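Local structure of foldase protein PrsA (Streptococcus pneumoniae, 5TVL) at the interface of chains A and B. The protein catalyses cis-trans isomerisation of peptidyl-prolyl bonds and probably helps secreted proteins fold outside the cell after translocation. Coordinates in Å, arbitrary orientation; residue numbers count along the deposited sequence, not the author numbering. Chains: chain A/B, Foldase protein PrsA.

The interface of chains A and B. Residues chain A 3-6; chain B 257-259, 261.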
ATOM      1  N   ASP A   3       7.602 -34.493 -31.294  1.00 66.98           N
ATOM      2  CA  ASP A   3       8.244 -35.204 -30.187  1.00 61.62           C
ATOM      3  C   ASP A   3       9.187 -34.260 -29.445  1.00 56.64           C
ATOM      4  O   ASP A   3       9.957 -33.535 -30.076  1.00 55.29           O
ATOM      5  CB  ASP A   3       9.025 -36.416 -30.709  1.00 64.10           C
ATOM      6  CG  ASP A   3       8.127 -37.472 -31.356  1.00 69.93           C
ATOM      7  OD1 ASP A   3       6.883 -37.373 -31.252  1.00 68.19           O
ATOM      8  OD2 ASP A   3       8.676 -38.412 -31.972  1.00 74.87           O
ATOM      9  N   LEU A   4       9.113 -34.277 -28.112  1.00 52.34           N
ATOM     10  CA  LEU A   4       9.938 -33.423 -27.251  1.00 50.07           C
ATOM     11  C   LEU A   4      11.180 -34.151 -26.725  1.00 51.34           C
ATOM     12  O   LEU A   4      12.260 -33.557 -26.649  1.00 50.43           O
ATOM     13  CB  LEU A   4       9.112 -32.912 -26.064  1.00 50.15           C
ATOM     14  CG  LEU A   4       7.742 -32.285 -26.345  1.00 49.58           C
ATOM     15  CD1 LEU A   4       7.155 -31.733 -25.051  1.00 49.07           C
ATOM     16  CD2 LEU A   4       7.834 -31.196 -27.404  1.00 48.67           C
ATOM     17  N   ILE A   5      11.014 -35.416 -26.330  1.00 51.62           N
ATOM     18  CA  ILE A   5      12.119 -36.250 -25.841  1.00 55.04           C
ATOM     19  C   ILE A   5      12.121 -37.584 -26.588  1.00 58.85           C
ATOM     20  O   ILE A   5      11.063 -38.181 -26.807  1.00 59.61           O
ATOM     21  CB  ILE A   5      11.998 -36.522 -24.319  1.00 53.27           C
ATOM     22  CG1 ILE A   5      11.998 -35.211 -23.514  1.00 50.10           C
ATOM     23  CG2 ILE A   5      13.109 -37.453 -23.832  1.00 56.09           C
ATOM     24  CD1 ILE A   5      13.303 -34.437 -23.534  1.00 50.49           C
ATOM     25  N   SER A   6      13.313 -38.039 -26.972  1.00 61.95           N
ATOM     26  CA  SER A   6      13.489 -39.356 -27.579  1.00 68.36           C
ATOM     27  C   SER A   6      14.501 -40.164 -26.774  1.00 68.56           C
ATOM     28  O   SER A   6      15.573 -39.662 -26.429  1.00 63.35           O
ATOM     29  CB  SER A   6      13.949 -39.227 -29.032  1.00 72.39           C
ATOM     30  OG  SER A   6      15.320 -38.878 -29.108  1.00 78.79           O
TER
ATOM     31  N   ASN B 257      20.189 -42.667 -23.812  1.00 69.53           N
ATOM     32  CA  ASN B 257      20.528 -41.930 -25.046  1.00 76.19           C
ATOM     33  C   ASN B 257      19.494 -40.837 -25.338  1.00 71.07           C
ATOM     34  O   ASN B 257      18.893 -40.786 -26.417  1.00 72.48           O
ATOM     35  CB  ASN B 257      20.706 -42.873 -26.256  1.00 86.14           C
ATOM     36  CG  ASN B 257      21.707 -43.990 -25.998  1.00 97.33           C
ATOM     37  OD1 ASN B 257      21.390 -45.168 -26.166  1.00103.19           O
ATOM     38  ND2 ASN B 257      22.919 -43.626 -25.592  1.00 97.62           N
ATOM     39  N   ILE B 258      19.310 -39.957 -24.360  1.00 61.56           N
ATOM     40  CA  ILE B 258      18.250 -38.955 -24.410  1.00 61.71           C
ATOM     41  C   ILE B 258      18.645 -37.792 -25.306  1.00 64.04           C
ATOM     42  O   ILE B 258      19.692 -37.173 -25.101  1.00 64.45           O
ATOM     43  CB  ILE B 258      17.910 -38.413 -23.005  1.00 59.03           C
ATOM     44  CG1 ILE B 258      17.391 -39.549 -22.124  1.00 56.67           C
ATOM     45  CG2 ILE B 258      16.861 -37.303 -23.082  1.00 57.58           C
ATOM     46  CD1 ILE B 258      17.417 -39.228 -20.653  1.00 60.27           C
ATOM     47  N   LYS B 259      17.797 -37.512 -26.295  1.00 67.01           N
ATOM     48  CA  LYS B 259      17.896 -36.295 -27.089  1.00 69.17           C
ATOM     49  C   LYS B 259      16.786 -35.344 -26.648  1.00 63.74           C
ATOM     50  O   LYS B 259      15.612 -35.729 -26.584  1.00 55.32           O
ATOM     51  CB  LYS B 259      17.765 -36.596 -28.582  1.00 81.31           C
ATOM     52  CG  LYS B 259      18.734 -37.652 -29.091  1.00 95.82           C
ATOM     53  CD  LYS B 259      18.742 -37.715 -30.610  1.00103.86           C
ATOM     54  CE  LYS B 259      19.745 -38.738 -31.117  1.00112.63           C
ATOM     55  NZ  LYS B 259      19.810 -38.759 -32.604  1.00123.19           N
ATOM     56  N   LYS B 261      14.626 -32.666 -27.804  1.00 60.66           N
ATOM     57  CA  LYS B 261      14.158 -32.195 -29.121  1.00 65.61           C
ATOM     58  C   LYS B 261      13.667 -30.731 -29.153  1.00 71.33           C
ATOM     59  O   LYS B 261      13.255 -30.253 -30.213  1.00 88.03           O
ATOM     60  CB  LYS B 261      13.039 -33.098 -29.662  1.00 66.45           C
ATOM     61  CG  LYS B 261      13.378 -34.583 -29.785  1.00 68.14           C
ATOM     62  CD  LYS B 261      13.941 -34.943 -31.154  1.00 75.44           C
ATOM     63  CE  LYS B 261      14.019 -36.450 -31.350  1.00 77.79           C
ATOM     64  NZ  LYS B 261      14.485 -36.825 -32.715  1.00 80.92           N
TER
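A:Ser6 and B:Lys259 form a hydrogen-bonded pair of an antiparallel beta bridge: each backbone gives its N-H to the other's carbonyl. The bond from B:Lys259 N to A:Ser6 O measures 3.1 Å, and its return from A:Ser6 N to B:Lys259 O is longer at 3.3 Å. Both donors lie in the carbonyl plane, and both bonds are nearly straight at hydrogen. Two residues along on each chain, B:Lys261 N reaches A:Leu4 O, in the loop just before strand 5-7, at 2.8 Å, but this donor is tilted 29° from the carbonyl plane, consistent with the chain of B:Lys261 having left the strand 259-260. The edge of strand 5-7 and the loop residue before it are thus joined to the C-terminal segment of the other subunit.

On one face of this small sheet, the side chain of A:Ser6 sits between two lysine stems. Its hydroxyl OG, placed between the backbone N and the carbonyl carbon (chi1 76°), lies 3.4 Å from CB of B:Lys259, whose chain runs extended beyond CG. The methylene CE of B:Lys261 comes to 3.6 Å from CB of A:Ser6. That lysine bends at chi2 (-91°), which carries its aliphatic stem alongside the A strand towards the serine; its first carbons run beside the carbonyl oxygens of A:Asp3 and A:Leu4. The lysines therefore touch the serine through carbon, while NZ of B:Lys261 and OD2 of A:Asp3 are 6.1 Å apart, so any attraction would be at most long-range.

On the opposite face two isoleucines meet. A:Ile5 and B:Ile258 cross obliquely, meeting through their CG2 methyls rather than their longer branches. Because the protein copies are related by a two-fold, the same arrangement recurs with the chains exchanged, although the structure alone does not establish a biological dimer. The isoleucine methyls, A:Ile5 CG2 and B:Ile258 CG2, stand 3.8 Å apart.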